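Local coordinates for protein catechol O-methyltransferase (Mycobacterium tuberculosis, PDB 6JCL) that catalyses the metal-dependent transfer of a methyl group from S-adenosyl-L-methionine to catechol-like compounds, yielding guaiacols and S-adenosyl-L-homocysteine, at residues A[136-141]-A[160-165]; A[166-171]-A[209-214]. All coordinates share one frame; numbering follows the deposited sequence.

Contact 1: residues A[136-141]-A[160-165]. With SR (strontium ion), chain J; SAH (S-adenosyl-L-homocysteine), chain I.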
ATOM      1  N   VAL A 136      -1.594  -5.966  11.794  1.00 17.92           N
ATOM      2  CA  VAL A 136      -2.723  -6.884  11.864  1.00 18.10           C
ATOM      3  C   VAL A 136      -3.325  -6.971  10.477  1.00 18.72           C
ATOM      4  O   VAL A 136      -3.654  -5.938   9.881  1.00 18.38           O
ATOM      5  CB  VAL A 136      -3.792  -6.428  12.874  1.00 18.19           C
ATOM      6  CG1 VAL A 136      -4.880  -7.525  13.060  1.00 17.91           C
ATOM      7  CG2 VAL A 136      -3.148  -6.059  14.192  1.00 19.06           C
ATOM      8  N   PHE A 137      -3.454  -8.192   9.957  1.00 16.40           N
ATOM      9  CA  PHE A 137      -4.091  -8.431   8.659  1.00 15.69           C
ATOM     10  C   PHE A 137      -5.404  -9.149   8.908  1.00 17.37           C
ATOM     11  O   PHE A 137      -5.409 -10.256   9.453  1.00 17.69           O
ATOM     12  CB  PHE A 137      -3.187  -9.266   7.752  1.00 15.55           C
ATOM     13  CG  PHE A 137      -3.785  -9.574   6.401  1.00 14.92           C
ATOM     14  CD1 PHE A 137      -4.388  -8.578   5.639  1.00 17.67           C
ATOM     15  CD2 PHE A 137      -3.748 -10.866   5.899  1.00 15.72           C
ATOM     16  CE1 PHE A 137      -4.955  -8.880   4.363  1.00 19.22           C
ATOM     17  CE2 PHE A 137      -4.301 -11.177   4.645  1.00 15.71           C
ATOM     18  CZ  PHE A 137      -4.913 -10.175   3.876  1.00 19.46           C
ATOM     19  N   ILE A 138      -6.521  -8.531   8.510  1.00 15.37           N
ATOM     20  CA  ILE A 138      -7.846  -9.047   8.839  1.00 16.18           C
ATOM     21  C   ILE A 138      -8.461  -9.599   7.559  1.00 18.41           C
ATOM     22  O   ILE A 138      -8.770  -8.845   6.623  1.00 16.45           O
ATOM     23  CB  ILE A 138      -8.729  -7.967   9.481  1.00 15.76           C
ATOM     24  CG1 ILE A 138      -8.055  -7.451  10.768  1.00 17.17           C
ATOM     25  CG2 ILE A 138     -10.136  -8.524   9.780  1.00 15.99           C
ATOM     26  CD1 ILE A 138      -8.884  -6.434  11.557  1.00 18.30           C
ATOM     27  N   ASP A 139      -8.649 -10.914   7.510  1.00 17.61           N
ATOM     28  CA  ASP A 139      -9.081 -11.562   6.273  1.00 14.88           C
ATOM     29  C   ASP A 139      -9.836 -12.858   6.579  1.00 18.88           C
ATOM     30  O   ASP A 139      -9.552 -13.916   6.009  1.00 18.59           O
ATOM     31  CB  ASP A 139      -7.883 -11.829   5.357  1.00 16.17           C
ATOM     32  CG  ASP A 139      -8.315 -12.222   3.939  1.00 16.96           C
ATOM     33  OD1 ASP A 139      -9.445 -11.821   3.548  1.00 18.21           O
ATOM     34  OD2 ASP A 139      -7.547 -12.934   3.235  1.00 17.93           O
ATOM     35  N   ALA A 140     -10.833 -12.788   7.463  1.00 18.34           N
ATOM     36  CA  ALA A 140     -11.555 -13.996   7.867  1.00 16.22           C
ATOM     37  C   ALA A 140     -13.036 -13.896   7.496  1.00 16.33           C
ATOM     38  O   ALA A 140     -13.346 -13.583   6.339  1.00 17.84           O
ATOM     39  CB  ALA A 140     -11.337 -14.264   9.363  1.00 16.81           C
ATOM     40  N   ASP A 141     -13.956 -14.153   8.440  1.00 17.97           N
ATOM     41  CA  ASP A 141     -15.396 -14.016   8.171  1.00 17.23           C
ATOM     42  C   ASP A 141     -15.778 -12.538   8.189  1.00 20.03           C
ATOM     43  O   ASP A 141     -15.511 -11.833   9.173  1.00 20.62           O
ATOM     44  CB  ASP A 141     -16.235 -14.813   9.172  1.00 19.62           C
ATOM     45  CG  ASP A 141     -15.858 -14.545  10.622  1.00 25.10           C
ATOM     46  OD1 ASP A 141     -14.655 -14.393  10.918  1.00 21.36           O
ATOM     47  OD2 ASP A 141     -16.772 -14.512  11.466  1.00 21.06           O
ATOM     48  N   ALA A 160       0.569   0.980  15.084  1.00 22.59           N
ATOM     49  CA  ALA A 160       0.474  -0.258  14.329  1.00 21.52           C
ATOM     50  C   ALA A 160      -0.370  -0.074  13.067  1.00 20.40           C
ATOM     51  O   ALA A 160      -1.249   0.795  12.987  1.00 21.53           O
ATOM     52  CB  ALA A 160      -0.152  -1.361  15.187  1.00 21.58           C
ATOM     53  N   VAL A 161      -0.128  -0.950  12.096  1.00 19.56           N
ATOM     54  CA  VAL A 161      -0.848  -0.943  10.824  1.00 20.13           C
ATOM     55  C   VAL A 161      -1.908  -2.033  10.858  1.00 20.07           C
ATOM     56  O   VAL A 161      -1.618  -3.170  11.249  1.00 18.23           O
ATOM     57  CB  VAL A 161       0.116  -1.176   9.647  1.00 18.15           C
ATOM     58  CG1 VAL A 161      -0.643  -1.211   8.320  1.00 17.24           C
ATOM     59  CG2 VAL A 161       1.200  -0.091   9.616  1.00 18.86           C
ATOM     60  N   ILE A 162      -3.137  -1.688  10.460  1.00 17.56           N
ATOM     61  CA  ILE A 162      -4.221  -2.655  10.269  1.00 17.02           C
ATOM     62  C   ILE A 162      -4.577  -2.655   8.794  1.00 17.96           C
ATOM     63  O   ILE A 162      -4.838  -1.591   8.215  1.00 19.17           O
ATOM     64  CB  ILE A 162      -5.466  -2.318  11.120  1.00 18.46           C
ATOM     65  CG1 ILE A 162      -5.123  -2.351  12.615  1.00 21.02           C
ATOM     66  CG2 ILE A 162      -6.597  -3.328  10.817  1.00 18.17           C
ATOM     67  CD1 ILE A 162      -6.246  -1.762  13.548  1.00 22.28           C
ATOM     68  N   VAL A 163      -4.599  -3.837   8.190  1.00 15.73           N
ATOM     69  CA  VAL A 163      -5.004  -3.997   6.795  1.00 15.08           C
ATOM     70  C   VAL A 163      -6.217  -4.916   6.767  1.00 18.05           C
ATOM     71  O   VAL A 163      -6.199  -5.985   7.392  1.00 16.69           O
ATOM     72  CB  VAL A 163      -3.861  -4.573   5.940  1.00 14.86           C
ATOM     73  CG1 VAL A 163      -4.354  -4.858   4.521  1.00 15.61           C
ATOM     74  CG2 VAL A 163      -2.655  -3.605   5.898  1.00 18.80           C
ATOM     75  N   VAL A 164      -7.271  -4.496   6.063  1.00 15.64           N
ATOM     76  CA  VAL A 164      -8.486  -5.295   5.911  1.00 15.76           C
ATOM     77  C   VAL A 164      -8.643  -5.606   4.424  1.00 16.24           C
ATOM     78  O   VAL A 164      -8.669  -4.685   3.596  1.00 16.13           O
ATOM     79  CB  VAL A 164      -9.735  -4.576   6.448  1.00 16.24           C
ATOM     80  CG1 VAL A 164     -10.940  -5.519   6.370  1.00 14.82           C
ATOM     81  CG2 VAL A 164      -9.514  -4.045   7.895  1.00 15.67           C
ATOM     82  N   ASP A 165      -8.745  -6.892   4.091  1.00 14.10           N
ATOM     83  CA  ASP A 165      -8.887  -7.321   2.702  1.00 15.15           C
ATOM     84  C   ASP A 165     -10.350  -7.284   2.241  1.00 16.84           C
ATOM     85  O   ASP A 165     -11.295  -7.399   3.036  1.00 14.79           O
ATOM     86  CB  ASP A 165      -8.344  -8.748   2.534  1.00 16.26           C
ATOM     87  CG  ASP A 165      -7.939  -9.061   1.096  1.00 17.87           C
ATOM     88  OD1 ASP A 165      -7.706  -8.111   0.313  1.00 19.26           O
ATOM     89  OD2 ASP A 165      -7.849 -10.270   0.749  1.00 18.44           O
TER
HETATM   90 SR    SR J 302      -9.066 -12.381   1.165  0.85 18.14          SR
HETATM   91  N   SAH I 301      -5.608 -14.882   4.231  1.00 17.72           N
HETATM   92  CA  SAH I 301      -5.655 -16.056   3.346  1.00 17.33           C
HETATM   93  CB  SAH I 301      -7.095 -16.323   2.920  1.00 15.62           C
HETATM   94  CG  SAH I 301      -8.087 -16.425   4.076  1.00 17.46           C
HETATM   95  SD  SAH I 301      -9.661 -17.083   3.469  1.00 18.27           S
HETATM   96  C   SAH I 301      -4.768 -15.861   2.124  1.00 19.50           C
HETATM   97  O   SAH I 301      -3.957 -16.719   1.757  1.00 20.33           O
HETATM   98  OXT SAH I 301      -4.841 -14.802   1.513  1.00 18.49           O
HETATM   99  C5' SAH I 301     -10.602 -16.853   4.997  1.00 17.28           C
HETATM  100  C4' SAH I 301     -10.257 -17.865   6.092  1.00 18.37           C
HETATM  101  O4' SAH I 301     -10.904 -17.448   7.278  1.00 19.40           O
HETATM  102  C3' SAH I 301     -10.756 -19.293   5.834  1.00 22.17           C
HETATM  103  O3' SAH I 301      -9.656 -20.191   5.977  1.00 23.25           O
HETATM  104  C2' SAH I 301     -11.797 -19.550   6.911  1.00 22.18           C
HETATM  105  O2' SAH I 301     -11.895 -20.908   7.322  1.00 19.78           O
HETATM  106  C1' SAH I 301     -11.340 -18.578   8.003  1.00 19.44           C
HETATM  107  N9  SAH I 301     -12.374 -18.200   8.979  1.00 19.51           N
HETATM  108  C8  SAH I 301     -13.710 -17.966   8.723  1.00 20.70           C
HETATM  109  N7  SAH I 301     -14.295 -17.639   9.896  1.00 19.75           N
HETATM  110  C5  SAH I 301     -13.351 -17.651  10.873  1.00 22.91           C
HETATM  111  C6  SAH I 301     -13.429 -17.407  12.243  1.00 23.46           C
HETATM  112  N6  SAH I 301     -14.585 -17.086  12.834  1.00 22.74           N
HETATM  113  N1  SAH I 301     -12.276 -17.493  12.987  1.00 21.69           N
HETATM  114  C2  SAH I 301     -11.072 -17.849  12.396  1.00 23.80           C
HETATM  115  N3  SAH I 301     -10.999 -18.106  11.043  1.00 20.33           N
HETATM  116  C4  SAH I 301     -12.141 -18.003  10.303  1.00 22.17           C
HETATM  117  O   HOH W   1      -7.141 -13.723   0.181  1.00 20.56           O
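The ring of Phe-137 meets Val-163 and Asp-165 obliquely: CD1 lies 3.9 Å from Val-163 CG1, and CE1 and CZ reach CB of Asp-165, whose carboxylate is turned 44° from the ring. CE2, across the ring, approaches the amino nitrogen of S-adenosyl-L-homocysteine. These residues belong to two adjacent parallel strands of the Rossmann-like sheet of class I methyltransferases, joined by a beta-alpha-beta crossover through helix 145-155. Backbone bonds alternate along the pair, from Val-136 N to Val-161 O (2.8 Å) as far as Asp-165 N to Ile-138 O (3.2 Å), the longest of the four. Side chains fall on two faces: Phe-137 and Val-163 pack toward helix 46-58, whereas Val-136, Ile-138 and Ile-162 turn to helix 145-155, with Ile-138 CD1 against Ile-162 CG2.

Toward the C-terminal side of the pair, Asp-139 and Asp-165 run side by side, their carboxylates 72° apart, and converge on strontium at the divalent-cation site. With CG anti to the backbone N (chi1 -168°), Asp-139 grips the ion through both oxygens, while Asp-165 uses OD2 alone, at 2.5 Å; Asn-166 and a water add to the site. The shared positive ion probably eases repulsion between the buried acids. Asp-139 OD2, 2.6 Å from strontium, also accepts a hydrogen bond from the amino nitrogen, SAH N, at 2.9 Å.

Contact 2: residues A[166-171]-A[209-214]. With SR (strontium ion), chain J.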
ATOM      1  N   ASN A 166     -10.524  -7.132   0.928  1.00 14.10           N
ATOM      2  CA  ASN A 166     -11.818  -7.356   0.248  1.00 13.75           C
ATOM      3  C   ASN A 166     -12.895  -6.341   0.646  1.00 17.42           C
ATOM      4  O   ASN A 166     -14.048  -6.712   0.842  1.00 16.63           O
ATOM      5  CB  ASN A 166     -12.363  -8.778   0.497  1.00 18.66           C
ATOM      6  CG  ASN A 166     -11.361  -9.880   0.182  1.00 19.73           C
ATOM      7  OD1 ASN A 166     -10.962 -10.641   1.072  1.00 16.77           O
ATOM      8  ND2 ASN A 166     -10.957  -9.983  -1.091  1.00 16.49           N
ATOM      9  N   VAL A 167     -12.552  -5.051   0.679  1.00 13.98           N
ATOM     10  CA  VAL A 167     -13.490  -4.047   1.183  1.00 14.34           C
ATOM     11  C   VAL A 167     -14.255  -3.335   0.066  1.00 16.43           C
ATOM     12  O   VAL A 167     -15.001  -2.400   0.360  1.00 14.95           O
ATOM     13  CB  VAL A 167     -12.781  -3.007   2.079  1.00 14.43           C
ATOM     14  CG1 VAL A 167     -12.079  -3.676   3.271  1.00 15.78           C
ATOM     15  CG2 VAL A 167     -11.808  -2.160   1.252  1.00 14.27           C
ATOM     16  N   ILE A 168     -14.093  -3.737  -1.204  1.00 15.81           N
ATOM     17  CA  ILE A 168     -14.754  -3.057  -2.317  1.00 15.85           C
ATOM     18  C   ILE A 168     -15.760  -3.960  -3.025  1.00 15.67           C
ATOM     19  O   ILE A 168     -16.857  -3.506  -3.396  1.00 15.54           O
ATOM     20  CB  ILE A 168     -13.725  -2.486  -3.324  1.00 14.58           C
ATOM     21  CG1 ILE A 168     -12.699  -1.572  -2.610  1.00 15.18           C
ATOM     22  CG2 ILE A 168     -14.447  -1.755  -4.482  1.00 15.60           C
ATOM     23  CD1 ILE A 168     -13.315  -0.306  -1.976  1.00 17.01           C
ATOM     24  N   ARG A 169     -15.403  -5.228  -3.240  1.00 14.83           N
ATOM     25  CA  ARG A 169     -16.309  -6.251  -3.764  1.00 15.35           C
ATOM     26  C   ARG A 169     -16.998  -5.783  -5.053  1.00 18.41           C
ATOM     27  O   ARG A 169     -18.226  -5.804  -5.184  1.00 16.28           O
ATOM     28  CB  ARG A 169     -17.346  -6.669  -2.702  1.00 17.08           C
ATOM     29  CG  ARG A 169     -16.720  -7.275  -1.408  1.00 18.98           C
ATOM     30  CD  ARG A 169     -15.693  -8.394  -1.707  1.00 16.19           C
ATOM     31  NE  ARG A 169     -16.305  -9.353  -2.627  1.00 18.08           N
ATOM     32  CZ  ARG A 169     -15.781  -9.767  -3.777  1.00 20.40           C
ATOM     33  NH1 ARG A 169     -14.582  -9.357  -4.165  1.00 18.18           N
ATOM     34  NH2 ARG A 169     -16.499 -10.588  -4.563  1.00 19.46           N
ATOM     35  N   GLY A 170     -16.183  -5.375  -6.028  1.00 17.10           N
ATOM     36  CA  GLY A 170     -16.730  -5.008  -7.329  1.00 17.35           C
ATOM     37  C   GLY A 170     -17.700  -3.846  -7.313  1.00 19.23           C
ATOM     38  O   GLY A 170     -18.571  -3.765  -8.182  1.00 18.35           O
ATOM     39  N   GLY A 171     -17.559  -2.931  -6.355  1.00 16.46           N
ATOM     40  CA  GLY A 171     -18.460  -1.812  -6.217  1.00 17.01           C
ATOM     41  C   GLY A 171     -19.740  -2.130  -5.488  1.00 19.90           C
ATOM     42  O   GLY A 171     -20.585  -1.238  -5.341  1.00 20.07           O
ATOM     43  N   LYS A 209      -7.595 -11.143  -9.337  1.00 16.19           N
ATOM     44  CA  LYS A 209      -8.784 -11.436  -8.548  1.00 17.24           C
ATOM     45  C   LYS A 209      -9.964 -10.513  -8.843  1.00 20.74           C
ATOM     46  O   LYS A 209     -11.003 -10.634  -8.187  1.00 23.96           O
ATOM     47  CB  LYS A 209      -8.430 -11.398  -7.052  1.00 17.06           C
ATOM     48  CG  LYS A 209      -7.334 -12.420  -6.695  1.00 18.83           C
ATOM     49  CD  LYS A 209      -7.006 -12.370  -5.200  1.00 17.95           C
ATOM     50  CE  LYS A 209      -8.220 -12.742  -4.388  1.00 16.62           C
ATOM     51  NZ  LYS A 209      -7.868 -12.914  -2.919  1.00 20.69           N
ATOM     52  N   GLY A 210      -9.851  -9.623  -9.818  1.00 16.32           N
ATOM     53  CA  GLY A 210     -10.983  -8.767 -10.155  1.00 16.51           C
ATOM     54  C   GLY A 210     -10.954  -7.461  -9.385  1.00 18.31           C
ATOM     55  O   GLY A 210      -9.983  -7.126  -8.699  1.00 18.11           O
ATOM     56  N   TRP A 211     -12.060  -6.714  -9.494  1.00 15.26           N
ATOM     57  CA  TRP A 211     -12.145  -5.386  -8.873  1.00 15.05           C
ATOM     58  C   TRP A 211     -12.482  -5.534  -7.394  1.00 15.15           C
ATOM     59  O   TRP A 211     -13.573  -5.993  -7.033  1.00 15.97           O
ATOM     60  CB  TRP A 211     -13.180  -4.542  -9.620  1.00 15.60           C
ATOM     61  CG  TRP A 211     -13.481  -3.195  -9.019  1.00 17.68           C
ATOM     62  CD1 TRP A 211     -12.675  -2.442  -8.190  1.00 16.57           C
ATOM     63  CD2 TRP A 211     -14.678  -2.440  -9.219  1.00 16.24           C
ATOM     64  NE1 TRP A 211     -13.330  -1.265  -7.854  1.00 15.48           N
ATOM     65  CE2 TRP A 211     -14.555  -1.248  -8.472  1.00 16.03           C
ATOM     66  CE3 TRP A 211     -15.852  -2.662  -9.961  1.00 19.79           C
ATOM     67  CZ2 TRP A 211     -15.564  -0.274  -8.441  1.00 18.08           C
ATOM     68  CZ3 TRP A 211     -16.862  -1.695  -9.925  1.00 18.93           C
ATOM     69  CH2 TRP A 211     -16.708  -0.513  -9.170  1.00 19.89           C
ATOM     70  N   ASP A 212     -11.531  -5.180  -6.530  1.00 14.27           N
ATOM     71  CA  ASP A 212     -11.767  -5.285  -5.093  1.00 14.04           C
ATOM     72  C   ASP A 212     -10.925  -4.195  -4.444  1.00 14.63           C
ATOM     73  O   ASP A 212     -10.801  -3.122  -5.022  1.00 15.02           O
ATOM     74  CB  ASP A 212     -11.442  -6.704  -4.604  1.00 13.89           C
ATOM     75  CG  ASP A 212     -12.212  -7.095  -3.340  1.00 16.60           C
ATOM     76  OD1 ASP A 212     -12.775  -6.207  -2.676  1.00 14.45           O
ATOM     77  OD2 ASP A 212     -12.271  -8.304  -3.014  1.00 16.29           O
ATOM     78  N   GLY A 213     -10.365  -4.420  -3.267  1.00 13.62           N
ATOM     79  CA  GLY A 213      -9.575  -3.373  -2.654  1.00 13.59           C
ATOM     80  C   GLY A 213      -9.353  -3.674  -1.196  1.00 13.52           C
ATOM     81  O   GLY A 213      -9.855  -4.667  -0.659  1.00 14.63           O
ATOM     82  N   PHE A 214      -8.580  -2.793  -0.563  1.00 13.60           N
ATOM     83  CA  PHE A 214      -8.210  -3.024   0.825  1.00 13.66           C
ATOM     84  C   PHE A 214      -8.276  -1.716   1.592  1.00 16.70           C
ATOM     85  O   PHE A 214      -8.115  -0.632   1.022  1.00 16.75           O
ATOM     86  CB  PHE A 214      -6.796  -3.636   0.927  1.00 15.49           C
ATOM     87  CG  PHE A 214      -5.699  -2.732   0.426  1.00 13.74           C
ATOM     88  CD1 PHE A 214      -5.398  -2.644  -0.938  1.00 18.13           C
ATOM     89  CD2 PHE A 214      -4.968  -1.963   1.310  1.00 15.86           C
ATOM     90  CE1 PHE A 214      -4.383  -1.816  -1.392  1.00 21.56           C
ATOM     91  CE2 PHE A 214      -3.948  -1.134   0.860  1.00 18.55           C
ATOM     92  CZ  PHE A 214      -3.641  -1.063  -0.492  1.00 22.94           C
TER
HETATM   93 SR    SR J 302      -9.066 -12.381   1.165  0.85 18.14          SR
HETATM   94  O   HOH W   2     -13.482  -9.257  -6.832  1.00 45.20           O
HETATM   95  O   HOH W   1      -7.141 -13.723   0.181  1.00 20.56           O
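Asp-212 reaches into the loop 166-171 and is gripped there by four N-H groups. Its OD1 takes the backbone N of Ile-168 nearly along the C-O axis; Arg-169 N meets Asp-212 OD1 at 2.9 Å from above the carboxylate plane. On OD2, Asn-166 ND2 (2.9 Å) and Arg-169 NH1 (2.8 Å) arrive from opposite faces, the latter as a salt bridge from the guanidinium edge; bends at chi2 and chi3 (both -50°) fold NH1 back onto OD2. The bond to ND2 lies in the amide plane of Asn-166 and would hold that amide with OD1 on strontium, making Asp-212 a second-shell residue of the metal site. Packing is tight beside it, where Ile-168 CG1 sits 3.6 Å from Gly-213 CA, a position with no space for a side chain.

The Arg-169 and Trp-211 side is partly exposed. Gly-170 and Gly-171 cover one indole face, Gly-171 CA making a CH-pi contact, and a water links Arg-169 NH1 to the carbonyls of Lys-209 and Trp-211. Ile-168 packs on Val-12, in helix 9-21 of the second subunit. Trp-211 NE1 bonds Gln-204 of strand 198-206, and strand 212-219 lies between that strand and 160-165, antiparallel to both.

Contact 1 lies at the heart of the chain, contact 2 about 14 Å away between centres, toward the subunit interface. Both involve the central sheet: 160-165 runs antiparallel to its neighbour 212-219, and Val-164 O touches Phe-214 CB at 3.4 Å. The chain leaves contact 1 at Asp-165 and enters contact 2 at the next residue, Asn-166, so that one strontium is bound from both, with Asp-139 OD1 and Asn-166 OD1 3.1 Å apart. Their chemistry differs accordingly. Contact 1, wholly buried, combines regular strand pairing and apolar packing with two carboxylates on the ion; contact 2, largely buried, folds an irregular glycine-containing loop around a carboxylate and is partly exposed where a water bridges.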